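Side-chain contacts in peroxide stress regulator PerR, FUR family (Streptococcus pyogenes, PDB 4LMY), which probably senses peroxide stress as a metal-binding transcription factor of the FUR family and controls gene expression by binding DNA: residues Asn69-Val72 against Leu73-Gly77; Ser85-Leu88 against Thr89-Asp93; Phe113-Val116 against Asp117-Asp120; Ala122-Ala125 against His126-Gly130; Gly142-Pro145 against Asp146-Ala149. All coordinates share one frame; numbering follows the deposited sequence.

Interaction 1: Asn69-Val72 against Leu73-Gly77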
loop_
_atom_site.group_PDB
_atom_site.type_symbol
_atom_site.label_atom_id
_atom_site.label_comp_id
_atom_site.label_asym_id
_atom_site.label_seq_id
_atom_site.Cartn_x
_atom_site.Cartn_y
_atom_site.Cartn_z
ATOM N N ASN B 69 -27.856 -2.838 8.131
ATOM C CA ASN B 69 -26.623 -2.098 7.889
ATOM C C ASN B 69 -25.720 -2.778 6.864
ATOM O O ASN B 69 -25.118 -2.113 6.021
ATOM C CB ASN B 69 -25.869 -1.873 9.200
ATOM C CG ASN B 69 -26.412 -0.699 9.988
ATOM O OD1 ASN B 69 -25.963 0.434 9.818
ATOM N ND2 ASN B 69 -27.383 -0.963 10.857
ATOM N N LEU B 70 -25.626 -4.103 6.942
ATOM C CA LEU B 70 -24.841 -4.874 5.983
ATOM C C LEU B 70 -25.403 -4.733 4.571
ATOM O O LEU B 70 -24.650 -4.666 3.601
ATOM C CB LEU B 70 -24.792 -6.349 6.385
ATOM C CG LEU B 70 -23.996 -6.687 7.647
ATOM C CD1 LEU B 70 -24.142 -8.157 7.999
ATOM C CD2 LEU B 70 -22.526 -6.315 7.489
ATOM N N LYS B 71 -26.729 -4.680 4.473
ATOM C CA LYS B 71 -27.411 -4.511 3.193
ATOM C C LYS B 71 -26.992 -3.214 2.509
ATOM O O LYS B 71 -26.715 -3.196 1.310
ATOM C CB LYS B 71 -28.928 -4.536 3.396
ATOM C CG LYS B 71 -29.734 -4.082 2.193
ATOM C CD LYS B 71 -30.591 -5.209 1.641
ATOM C CE LYS B 71 -31.957 -4.696 1.216
ATOM N NZ LYS B 71 -31.856 -3.549 0.270
ATOM N N VAL B 72 -26.941 -2.133 3.280
ATOM C CA VAL B 72 -26.504 -0.842 2.763
ATOM C C VAL B 72 -25.047 -0.901 2.308
ATOM O O VAL B 72 -24.716 -0.484 1.198
ATOM C CB VAL B 72 -26.672 0.275 3.815
ATOM C CG1 VAL B 72 -25.953 1.542 3.374
ATOM C CG2 VAL B 72 -28.151 0.549 4.070
ATOM N N LEU B 73 -24.183 -1.436 3.164
ATOM C CA LEU B 73 -22.755 -1.511 2.862
ATOM C C LEU B 73 -22.439 -2.413 1.667
ATOM O O LEU B 73 -21.570 -2.092 0.857
ATOM C CB LEU B 73 -21.969 -1.963 4.096
ATOM C CG LEU B 73 -22.008 -0.984 5.274
ATOM C CD1 LEU B 73 -21.096 -1.455 6.397
ATOM C CD2 LEU B 73 -21.640 0.426 4.829
ATOM N N VAL B 74 -23.143 -3.536 1.565
ATOM C CA VAL B 74 -22.948 -4.457 0.449
ATOM C C VAL B 74 -23.389 -3.817 -0.865
ATOM O O VAL B 74 -22.680 -3.889 -1.869
ATOM C CB VAL B 74 -23.694 -5.793 0.669
ATOM C CG1 VAL B 74 -23.822 -6.565 -0.636
ATOM C CG2 VAL B 74 -22.980 -6.633 1.716
ATOM N N ASP B 75 -24.555 -3.178 -0.847
ATOM C CA ASP B 75 -25.090 -2.530 -2.040
ATOM C C ASP B 75 -24.252 -1.330 -2.475
ATOM O O ASP B 75 -24.023 -1.127 -3.667
ATOM C CB ASP B 75 -26.545 -2.109 -1.826
ATOM C CG ASP B 75 -27.476 -3.292 -1.650
ATOM O OD1 ASP B 75 -27.036 -4.436 -1.889
ATOM O OD2 ASP B 75 -28.649 -3.079 -1.279
ATOM N N GLU B 76 -23.793 -0.539 -1.510
ATOM C CA GLU B 76 -22.987 0.641 -1.817
ATOM C C GLU B 76 -21.541 0.276 -2.162
ATOM O O GLU B 76 -20.742 1.143 -2.513
ATOM C CB GLU B 76 -23.037 1.658 -0.671
ATOM C CG GLU B 76 -24.430 2.214 -0.389
ATOM C CD GLU B 76 -25.044 2.917 -1.587
ATOM O OE1 GLU B 76 -26.285 2.867 -1.733
ATOM O OE2 GLU B 76 -24.293 3.528 -2.377
ATOM N N GLY B 77 -21.214 -1.008 -2.051
ATOM C CA GLY B 77 -19.950 -1.527 -2.545
ATOM C C GLY B 77 -18.761 -1.440 -1.609
ATOM O O GLY B 77 -17.623 -1.309 -2.061
#

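Interaction 2: Ser85-Leu88 against Thr89-Asp93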
loop_
_atom_site.group_PDB
_atom_site.type_symbol
_atom_site.label_atom_id
_atom_site.label_comp_id
_atom_site.label_asym_id
_atom_site.label_seq_id
_atom_site.Cartn_x
_atom_site.Cartn_y
_atom_site.Cartn_z
ATOM N N SER B 85 -17.239 -23.421 1.212
ATOM C CA SER B 85 -17.890 -24.650 0.773
ATOM C C SER B 85 -18.475 -25.423 1.953
ATOM O O SER B 85 -17.892 -25.442 3.039
ATOM C CB SER B 85 -16.904 -25.527 -0.002
ATOM O OG SER B 85 -16.336 -24.815 -1.087
ATOM N N ASN B 86 -19.641 -26.030 1.727
ATOM C CA ASN B 86 -20.340 -26.855 2.720
ATOM C C ASN B 86 -20.974 -26.056 3.868
ATOM O O ASN B 86 -21.742 -26.595 4.665
ATOM C CB ASN B 86 -19.428 -27.978 3.241
ATOM C CG ASN B 86 -20.160 -28.972 4.119
ATOM O OD1 ASN B 86 -19.647 -29.399 5.153
ATOM N ND2 ASN B 86 -21.371 -29.338 3.717
ATOM N N ASP B 87 -20.664 -24.764 3.929
ATOM C CA ASP B 87 -21.212 -23.880 4.953
ATOM C C ASP B 87 -22.177 -22.883 4.313
ATOM O O ASP B 87 -21.815 -22.177 3.372
ATOM C CB ASP B 87 -20.073 -23.135 5.658
ATOM C CG ASP B 87 -20.521 -22.434 6.930
ATOM O OD1 ASP B 87 -21.743 -22.307 7.161
ATOM O OD2 ASP B 87 -19.641 -22.000 7.702
ATOM N N LEU B 88 -23.405 -22.830 4.824
ATOM C CA LEU B 88 -24.415 -21.920 4.290
ATOM C C LEU B 88 -24.327 -20.526 4.904
ATOM O O LEU B 88 -24.997 -19.600 4.448
ATOM C CB LEU B 88 -25.828 -22.473 4.503
ATOM C CG LEU B 88 -26.311 -23.644 3.645
ATOM C CD1 LEU B 88 -27.832 -23.742 3.705
ATOM C CD2 LEU B 88 -25.827 -23.513 2.208
ATOM N N THR B 89 -23.511 -20.384 5.942
ATOM C CA THR B 89 -23.360 -19.097 6.613
ATOM C C THR B 89 -22.683 -18.074 5.708
ATOM O O THR B 89 -21.635 -18.344 5.125
ATOM C CB THR B 89 -22.551 -19.224 7.921
ATOM O OG1 THR B 89 -23.232 -20.104 8.823
ATOM C CG2 THR B 89 -22.384 -17.860 8.582
ATOM N N THR B 90 -23.294 -16.901 5.588
ATOM C CA THR B 90 -22.688 -15.814 4.835
ATOM C C THR B 90 -21.691 -15.081 5.717
ATOM O O THR B 90 -22.004 -14.706 6.848
ATOM C CB THR B 90 -23.743 -14.817 4.331
ATOM O OG1 THR B 90 -24.653 -15.487 3.451
ATOM C CG2 THR B 90 -23.078 -13.666 3.588
ATOM N N TYR B 91 -20.481 -14.896 5.202
ATOM C CA TYR B 91 -19.463 -14.145 5.915
ATOM C C TYR B 91 -19.180 -12.846 5.180
ATOM O O TYR B 91 -19.295 -12.776 3.957
ATOM C CB TYR B 91 -18.193 -14.979 6.078
ATOM C CG TYR B 91 -18.430 -16.254 6.851
ATOM C CD1 TYR B 91 -18.532 -16.238 8.237
ATOM C CD2 TYR B 91 -18.568 -17.472 6.197
ATOM C CE1 TYR B 91 -18.757 -17.396 8.951
ATOM C CE2 TYR B 91 -18.791 -18.637 6.902
ATOM C CZ TYR B 91 -18.886 -18.594 8.278
ATOM O OH TYR B 91 -19.109 -19.750 8.986
ATOM N N TYR B 92 -18.820 -11.814 5.933
ATOM C CA TYR B 92 -18.685 -10.479 5.372
ATOM C C TYR B 92 -17.265 -9.951 5.520
ATOM O O TYR B 92 -16.587 -10.232 6.504
ATOM C CB TYR B 92 -19.682 -9.528 6.038
ATOM C CG TYR B 92 -21.124 -9.948 5.858
ATOM C CD1 TYR B 92 -21.893 -9.433 4.824
ATOM C CD2 TYR B 92 -21.713 -10.870 6.715
ATOM C CE1 TYR B 92 -23.209 -9.817 4.652
ATOM C CE2 TYR B 92 -23.027 -11.263 6.549
ATOM C CZ TYR B 92 -23.771 -10.732 5.518
ATOM O OH TYR B 92 -25.082 -11.117 5.350
ATOM N N ASP B 93 -16.821 -9.183 4.531
ATOM C CA ASP B 93 -15.479 -8.621 4.550
ATOM C C ASP B 93 -15.482 -7.199 4.013
ATOM O O ASP B 93 -15.997 -6.940 2.927
ATOM C CB ASP B 93 -14.532 -9.476 3.710
ATOM C CG ASP B 93 -13.093 -9.008 3.797
ATOM O OD1 ASP B 93 -12.611 -8.779 4.927
ATOM O OD2 ASP B 93 -12.448 -8.863 2.739
#

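Interaction 3: Phe113-Val116 against Asp117-Asp120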
loop_
_atom_site.group_PDB
_atom_site.type_symbol
_atom_site.label_atom_id
_atom_site.label_comp_id
_atom_site.label_asym_id
_atom_site.label_seq_id
_atom_site.Cartn_x
_atom_site.Cartn_y
_atom_site.Cartn_z
ATOM N N PHE B 113 -5.633 10.300 -5.286
ATOM C CA PHE B 113 -5.946 9.104 -6.056
ATOM C C PHE B 113 -6.704 8.089 -5.206
ATOM O O PHE B 113 -6.696 8.159 -3.974
ATOM C CB PHE B 113 -4.672 8.480 -6.642
ATOM C CG PHE B 113 -3.736 7.912 -5.610
ATOM C CD1 PHE B 113 -3.709 6.551 -5.357
ATOM C CD2 PHE B 113 -2.879 8.737 -4.900
ATOM C CE1 PHE B 113 -2.848 6.021 -4.411
ATOM C CE2 PHE B 113 -2.013 8.213 -3.953
ATOM C CZ PHE B 113 -1.999 6.856 -3.710
ATOM N N MET B 114 -7.363 7.148 -5.872
ATOM C CA MET B 114 -8.137 6.122 -5.187
ATOM C C MET B 114 -7.271 4.924 -4.859
ATOM O O MET B 114 -6.620 4.360 -5.738
ATOM C CB MET B 114 -9.299 5.666 -6.062
ATOM C CG MET B 114 -10.270 4.740 -5.358
ATOM S SD MET B 114 -11.719 4.400 -6.372
ATOM C CE MET B 114 -11.223 2.889 -7.198
ATOM N N ASP B 115 -7.280 4.526 -3.592
ATOM C CA ASP B 115 -6.453 3.419 -3.135
ATOM C C ASP B 115 -7.270 2.263 -2.566
ATOM O O ASP B 115 -8.230 2.476 -1.829
ATOM C CB ASP B 115 -5.473 3.909 -2.074
ATOM C CG ASP B 115 -4.816 2.772 -1.330
ATOM O OD1 ASP B 115 -5.160 2.552 -0.152
ATOM O OD2 ASP B 115 -3.968 2.087 -1.934
ATOM N N VAL B 116 -6.873 1.042 -2.908
ATOM C CA VAL B 116 -7.451 -0.158 -2.310
ATOM C C VAL B 116 -6.358 -1.013 -1.671
ATOM O O VAL B 116 -6.600 -2.153 -1.271
ATOM C CB VAL B 116 -8.207 -1.006 -3.353
ATOM C CG1 VAL B 116 -9.338 -0.202 -3.980
ATOM C CG2 VAL B 116 -7.253 -1.512 -4.427
ATOM N N ASP B 117 -5.154 -0.456 -1.564
ATOM C CA ASP B 117 -3.989 -1.237 -1.149
ATOM C C ASP B 117 -3.639 -1.143 0.339
ATOM O O ASP B 117 -3.125 -2.101 0.915
ATOM C CB ASP B 117 -2.768 -0.876 -2.001
ATOM C CG ASP B 117 -2.852 -1.439 -3.409
ATOM O OD1 ASP B 117 -3.261 -2.610 -3.558
ATOM O OD2 ASP B 117 -2.510 -0.713 -4.366
ATOM N N VAL B 118 -3.902 0.006 0.956
ATOM C CA VAL B 118 -3.552 0.203 2.366
ATOM C C VAL B 118 -4.288 -0.763 3.298
ATOM O O VAL B 118 -3.746 -1.179 4.320
ATOM C CB VAL B 118 -3.749 1.674 2.806
ATOM C CG1 VAL B 118 -3.601 1.833 4.320
ATOM C CG2 VAL B 118 -2.751 2.562 2.090
ATOM N N MET B 119 -5.511 -1.140 2.939
ATOM C CA MET B 119 -6.239 -2.121 3.732
ATOM C C MET B 119 -5.505 -3.463 3.739
ATOM O O MET B 119 -5.499 -4.174 4.744
ATOM C CB MET B 119 -7.669 -2.293 3.221
ATOM C CG MET B 119 -8.450 -3.385 3.947
ATOM S SD MET B 119 -9.963 -2.792 4.727
ATOM C CE MET B 119 -9.324 -1.500 5.779
ATOM N N ASP B 120 -4.876 -3.802 2.619
ATOM C CA ASP B 120 -4.074 -5.020 2.553
ATOM C C ASP B 120 -2.829 -4.902 3.429
ATOM O O ASP B 120 -2.350 -5.896 3.980
ATOM C CB ASP B 120 -3.698 -5.353 1.106
ATOM C CG ASP B 120 -4.854 -5.957 0.330
ATOM O OD1 ASP B 120 -5.697 -6.635 0.954
ATOM O OD2 ASP B 120 -4.918 -5.760 -0.901
HETATM O O HOH W 1 -3.470 1.713 -4.412
HETATM O O HOH W 2 -7.375 0.662 1.260
#

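Interaction 4: Ala122-Ala125 against His126-Gly130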
loop_
_atom_site.group_PDB
_atom_site.type_symbol
_atom_site.label_atom_id
_atom_site.label_comp_id
_atom_site.label_asym_id
_atom_site.label_seq_id
_atom_site.Cartn_x
_atom_site.Cartn_y
_atom_site.Cartn_z
ATOM N N ALA B 122 -2.866 -3.155 6.189
ATOM C CA ALA B 122 -3.452 -3.306 7.518
ATOM C C ALA B 122 -3.577 -4.770 7.920
ATOM O O ALA B 122 -3.312 -5.134 9.069
ATOM C CB ALA B 122 -4.811 -2.632 7.575
ATOM N N LYS B 123 -3.990 -5.603 6.971
ATOM C CA LYS B 123 -4.120 -7.034 7.209
ATOM C C LYS B 123 -2.762 -7.674 7.495
ATOM O O LYS B 123 -2.615 -8.432 8.456
ATOM C CB LYS B 123 -4.790 -7.710 6.012
ATOM C CG LYS B 123 -4.855 -9.222 6.113
ATOM C CD LYS B 123 -5.783 -9.806 5.060
ATOM C CE LYS B 123 -5.809 -11.327 5.119
ATOM N NZ LYS B 123 -6.893 -11.899 4.269
ATOM N N GLU B 124 -1.774 -7.370 6.657
ATOM C CA GLU B 124 -0.427 -7.895 6.856
ATOM C C GLU B 124 0.194 -7.413 8.160
ATOM O O GLU B 124 0.869 -8.178 8.858
ATOM C CB GLU B 124 0.481 -7.539 5.679
ATOM C CG GLU B 124 0.266 -8.410 4.458
ATOM C CD GLU B 124 0.498 -9.886 4.739
ATOM O OE1 GLU B 124 1.321 -10.221 5.620
ATOM O OE2 GLU B 124 -0.147 -10.718 4.071
ATOM N N ALA B 125 -0.028 -6.140 8.480
ATOM C CA ALA B 125 0.478 -5.569 9.722
ATOM C C ALA B 125 -0.047 -6.355 10.916
ATOM O O ALA B 125 0.709 -6.712 11.823
ATOM C CB ALA B 125 0.082 -4.097 9.834
ATOM N N HIS B 126 -1.343 -6.642 10.905
ATOM C CA HIS B 126 -1.951 -7.404 11.989
ATOM C C HIS B 126 -1.396 -8.820 12.069
ATOM O O HIS B 126 -1.022 -9.287 13.141
ATOM C CB HIS B 126 -3.464 -7.478 11.814
ATOM C CG HIS B 126 -4.121 -8.448 12.742
ATOM N ND1 HIS B 126 -4.220 -8.227 14.099
ATOM C CD2 HIS B 126 -4.689 -9.657 12.516
ATOM C CE1 HIS B 126 -4.841 -9.246 14.665
ATOM N NE2 HIS B 126 -5.141 -10.125 13.724
ATOM N N GLU B 127 -1.349 -9.500 10.927
ATOM C CA GLU B 127 -0.945 -10.902 10.908
ATOM C C GLU B 127 0.475 -11.099 11.422
ATOM O O GLU B 127 0.737 -12.026 12.189
ATOM C CB GLU B 127 -1.083 -11.489 9.501
ATOM C CG GLU B 127 -2.523 -11.613 9.029
ATOM C CD GLU B 127 -3.316 -12.627 9.827
ATOM O OE1 GLU B 127 -2.881 -13.795 9.913
ATOM O OE2 GLU B 127 -4.375 -12.253 10.371
ATOM N N GLN B 128 1.379 -10.212 11.016
ATOM C CA GLN B 128 2.800 -10.380 11.318
ATOM C C GLN B 128 3.229 -9.856 12.689
ATOM O O GLN B 128 4.293 -10.228 13.190
ATOM C CB GLN B 128 3.658 -9.731 10.232
ATOM C CG GLN B 128 3.495 -10.363 8.860
ATOM C CD GLN B 128 4.378 -9.712 7.816
ATOM O OE1 GLN B 128 5.554 -9.444 8.059
ATOM N NE2 GLN B 128 3.808 -9.442 6.647
ATOM N N THR B 129 2.415 -8.991 13.289
ATOM C CA THR B 129 2.800 -8.354 14.548
ATOM C C THR B 129 1.851 -8.668 15.699
ATOM O O THR B 129 2.230 -8.571 16.867
ATOM C CB THR B 129 2.880 -6.818 14.406
ATOM O OG1 THR B 129 1.564 -6.284 14.206
ATOM C CG2 THR B 129 3.778 -6.424 13.244
ATOM N N GLY B 130 0.615 -9.034 15.372
ATOM C CA GLY B 130 -0.398 -9.245 16.389
ATOM C C GLY B 130 -1.056 -7.962 16.876
ATOM O O GLY B 130 -1.958 -8.008 17.711
#

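Interaction 5: Gly142-Pro145 against Asp146-Ala149. With ZN (zinc ion), chain F.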
loop_
_atom_site.group_PDB
_atom_site.type_symbol
_atom_site.label_atom_id
_atom_site.label_comp_id
_atom_site.label_asym_id
_atom_site.label_seq_id
_atom_site.Cartn_x
_atom_site.Cartn_y
_atom_site.Cartn_z
ATOM N N GLY B 142 5.862 13.282 -4.939
ATOM C CA GLY B 142 6.307 13.125 -6.306
ATOM C C GLY B 142 6.511 14.449 -7.004
ATOM O O GLY B 142 6.518 15.498 -6.371
ATOM N N ILE B 143 6.693 14.387 -8.316
ATOM C CA ILE B 143 6.827 15.587 -9.124
ATOM C C ILE B 143 5.601 15.689 -10.023
ATOM O O ILE B 143 5.318 14.776 -10.799
ATOM C CB ILE B 143 8.098 15.537 -9.988
ATOM C CG1 ILE B 143 9.311 15.140 -9.141
ATOM C CG2 ILE B 143 8.334 16.876 -10.677
ATOM C CD1 ILE B 143 9.630 16.120 -8.037
ATOM N N CYS B 144 4.870 16.791 -9.908
ATOM C CA CYS B 144 3.673 17.003 -10.719
ATOM C C CYS B 144 4.044 17.171 -12.197
ATOM O O CYS B 144 5.175 17.544 -12.510
ATOM C CB CYS B 144 2.876 18.212 -10.201
ATOM S SG CYS B 144 3.586 19.845 -10.595
ATOM N N PRO B 145 3.104 16.863 -13.110
ATOM C CA PRO B 145 3.359 16.987 -14.551
ATOM C C PRO B 145 3.939 18.349 -14.954
ATOM O O PRO B 145 4.844 18.398 -15.785
ATOM C CB PRO B 145 1.970 16.785 -15.162
ATOM C CG PRO B 145 1.298 15.845 -14.210
ATOM C CD PRO B 145 1.798 16.232 -12.839
ATOM N N ASP B 146 3.442 19.429 -14.360
ATOM C CA ASP B 146 3.923 20.765 -14.703
ATOM C C ASP B 146 5.380 20.975 -14.297
ATOM O O ASP B 146 6.149 21.603 -15.026
ATOM C CB ASP B 146 3.031 21.850 -14.092
ATOM C CG ASP B 146 1.725 22.021 -14.846
ATOM O OD1 ASP B 146 1.639 21.559 -16.003
ATOM O OD2 ASP B 146 0.787 22.626 -14.286
ATOM N N CYS B 147 5.761 20.444 -13.139
ATOM C CA CYS B 147 7.132 20.586 -12.662
ATOM C C CYS B 147 8.097 19.684 -13.425
ATOM O O CYS B 147 9.282 19.991 -13.537
ATOM C CB CYS B 147 7.224 20.317 -11.157
ATOM S SG CYS B 147 6.723 21.721 -10.129
ATOM N N GLN B 148 7.587 18.572 -13.944
ATOM C CA GLN B 148 8.401 17.663 -14.746
ATOM C C GLN B 148 8.878 18.350 -16.023
ATOM O O GLN B 148 9.927 18.011 -16.565
ATOM C CB GLN B 148 7.615 16.399 -15.102
ATOM C CG GLN B 148 7.279 15.515 -13.913
ATOM C CD GLN B 148 6.344 14.375 -14.271
ATOM O OE1 GLN B 148 5.345 14.144 -13.591
ATOM N NE2 GLN B 148 6.667 13.652 -15.338
ATOM N N ALA B 149 8.100 19.319 -16.492
ATOM C CA ALA B 149 8.402 20.012 -17.741
ATOM C C ALA B 149 9.331 21.207 -17.544
ATOM O O ALA B 149 9.819 21.785 -18.515
ATOM C CB ALA B 149 7.118 20.447 -18.429
HETATM ZN ZN ZN F . 4.920 20.689 -8.973
#

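Interaction 1: Asn69-Val72 against Leu73-Gly77
Leu73 stacks one turn after Asn69 near the end of helix 63-75, which by its place in the winged-helix fold is probably the DNA-recognition helix, as in Fur relatives. Its N bonds Asn69 O at 3.1 Å, and its CG lies beside that same oxygen while the isobutyl end packs on Val16 and Ile35. The polar end of Asn69 is engaged elsewhere, with Thr65 and Arg31. Val74 follows with N to Leu70 O at 2.8 Å. Its CG2 sits 3.2 Å from Leu70 O, and the side chain turns to strand 79-82. Asp75 bonds Lys71 O through its N and meets the same residue through its side chain: the lysine chain, bent at three torsions, leads forward one turn, bringing NZ to 3.6 Å from Asp75 OD2, a long salt bridge on an exposed surface. Glu76 closes the series with N to Val72 O at 2.9 Å. Its CG lies 4.1 Å from Val72 CG1, and its OE2 pairs with Lys23. Gly77, at phi 86°, then leaves the helix in a Schellman motif, its N bonding weakly to Val74 O. Backbone bonds therefore carry this helix end, while the loose Lys71-Asp75 pair probably adds little strength and partly offsets the charge of a carboxylate that lies close to the carbonyl oxygen of Lys71.

Interaction 2: Ser85-Leu88 against Thr89-Asp93
Asp87 and Thr89 form an Asx turn that leads into strand 91-94, the second strand of the hairpin that makes the wing of the winged-helix domain. The tight part lies round the Asp87 carboxylate. OD1 takes two donors from the same face of its plane: Thr89 N at 2.9 Å, well above that plane, and Thr89 OG1 at 3.1 Å, closer to it and on the syn side. With CG trans to the backbone N (chi1 -167°), the carboxylate folds forward over the turn instead of pointing back along the chain. The Thr89 methyl CG2 lies 3.5 Å above the Tyr91 ring, offset toward its rim, and Tyr91 also rests on His44 and Ser46. The other side is looser. Leu88 turns its isobutyl group outward and meets Thr89 N through CB alone, while Ser85 and Asn86 are poorly ordered. Lys83 offers weak bonds to Leu88 O and Thr90 OG1. On its other oxygen the carboxylate stands nearly upright against the ring, their planes 80° apart, and Asp87 OD2 lies at the ring edge, where Tyr91 OH donates to it at 2.6 Å.

Interaction 3: Phe113-Val116 against Asp117-Asp120
An Asx turn that begins at Asp115, closed by Asp117 N on OD2, joins the end of strand 110-115 to the start of helix 118-129 in the dimerisation domain, the carboxylate holding the first amides beyond the bend. Asp115 OD1 accepts from Val118 N at 3.0 Å through its syn lone pair, and the bond is nearly straight. The other oxygen, OD2, is reached by Asp117 N at 2.8 Å from above the carboxylate plane, so the two amides are gripped from different directions. CG stands trans to the backbone N of Asp115 (chi1 167°), which carries the carboxylate forward to the amides of Asp117 and Val118. Val118 crosses it at about a right angle, with CG2 3.3 Å from OD1. Two waters complete the set. One donates to Asp115 OD2 and to Asp117 OD2, both at 2.6 Å, bridging carboxylates whose planes are 61° apart. The second donates to Asp115 OD1 and accepts from Met119 N, extending the aspartate's reach by one more amide. Ile121 of the second subunit packs on Asp115, Asp117 and Val118, so this corner borders the dimer interface. The two carboxylates come within 4.0 Å at their OD2 atoms. Their repulsion is probably eased by the shared water and, for Asp115, by the two bound amides, which would help stabilise its negative charge.

Interaction 4: Ala122-Ala125 against His126-Gly130
Glu124, Ala125 and His126 form the middle of the last turns of helix 118-129, the helix of the dimerisation domain, and each takes part in its own way. Glu124 works through its side chain. The chain bends at chi2 (-59°), swinging the carboxylate along the helix surface until OE1 meets Gln128 NE2 at 2.8 Å. OE1 is met on its anti side, somewhat out of the carboxylate plane, while the bond lies in the plane of the Gln128 amide; carboxylate and amide planes are 64° apart. Gln128 OE1 is engaged across the dimer, accepting from Met114 N of the second subunit; one amide thus links a helical turn to the partner chain, and Phe113 of that chain packs on Glu124 and Ala125. Ala125 contributes mainly its carbonyl. Its O receives Thr129 OG1 at 2.6 Å, whereas Thr129 N makes a weak bond to it at 3.2 Å. His126 lies over the preceding turn: its N bonds Ala122 O at 3.1 Å, and its CB sits against the carbonyl oxygens of Ala122 and Lys123. The imidazole swings out beside Thr42, where ND1 pairs with Tyr131 O beyond the helix end. The backbone leaves the helix at Gly130, at positive phi, with its N bonded to His126 O at 2.8 Å. Thr129 OG1, placed between its backbone N and carbonyl carbon (chi1 68°), also pairs with Tyr131 N, so this one hydroxyl joins Ala125 O to the chain just past the helix.

Interaction 5: Gly142-Pro145 against Asp146-Ala149
Cys144 and Cys147 are one CxxC half of a four-cysteine zinc site, set where strand 140-143 gives way to the short helix 145-148. The zinc ion is bound by Cys144 SG at 2.3 Å and by Cys147 SG at 2.4 Å. Cys144 SG and Cys147 SG lie 3.7 Å apart; Cys104 and Cys107 supply the other two ligands. Such a site is consistent with the structural zinc known in Fur-family relatives. Cys144 occupies the N-cap of the short helix. Its SG lies between its own backbone N and carbonyl carbon (chi1 75°), a crowded position that turns the sulfur back toward the helix start, where Cys147 N donates a weak capping bond to it at 3.4 Å. That bond would draw some negative charge from the thiolate. The next layer is backbone: Gln148 N meets Cys144 O at 3.0 Å, nearly along the C=O axis, and makes a weak second bond to Pro145 O. Ala149 N also bonds weakly to Pro145 O, so the helix itself is only lightly held. Beyond it the strand residue Ile143 lays CG2 across the turn, against Gln148 CG, while Ile106 packs on Ile143 and Cys147 alike. Farther out, Gly142 and Ile143 pair antiparallel with a strand of the second subunit, extending the sheet across the dimer, and Tyr131 and Gly130 of that chain cover Cys144, Pro145 and Gln148. Within the turn, Ile143 CG2 also touches Cys147 CB at 3.6 Å.

Overall arrangement
The five contacts are local and follow one another along the chain; none encloses or crosses another. Interaction 1 ends helix 63-75 ahead of the hairpin, and interaction 2 rounds the loop between that hairpin's strands. The two touch where Leu70 CD1 meets Tyr92 CZ at 3.6 Å, tying helix to wing. Interaction 3 turns from strand 110-115 into helix 118-129, and interaction 4, next in sequence, finishes that helix. Interaction 5 passes from the last strand of the same sheet to the zinc site, about 48 Å from interaction 2 between centres. Interactions 3, 4 and 5 all reach the second subunit, whereas 1 and 2 lie in what is probably the DNA-binding part.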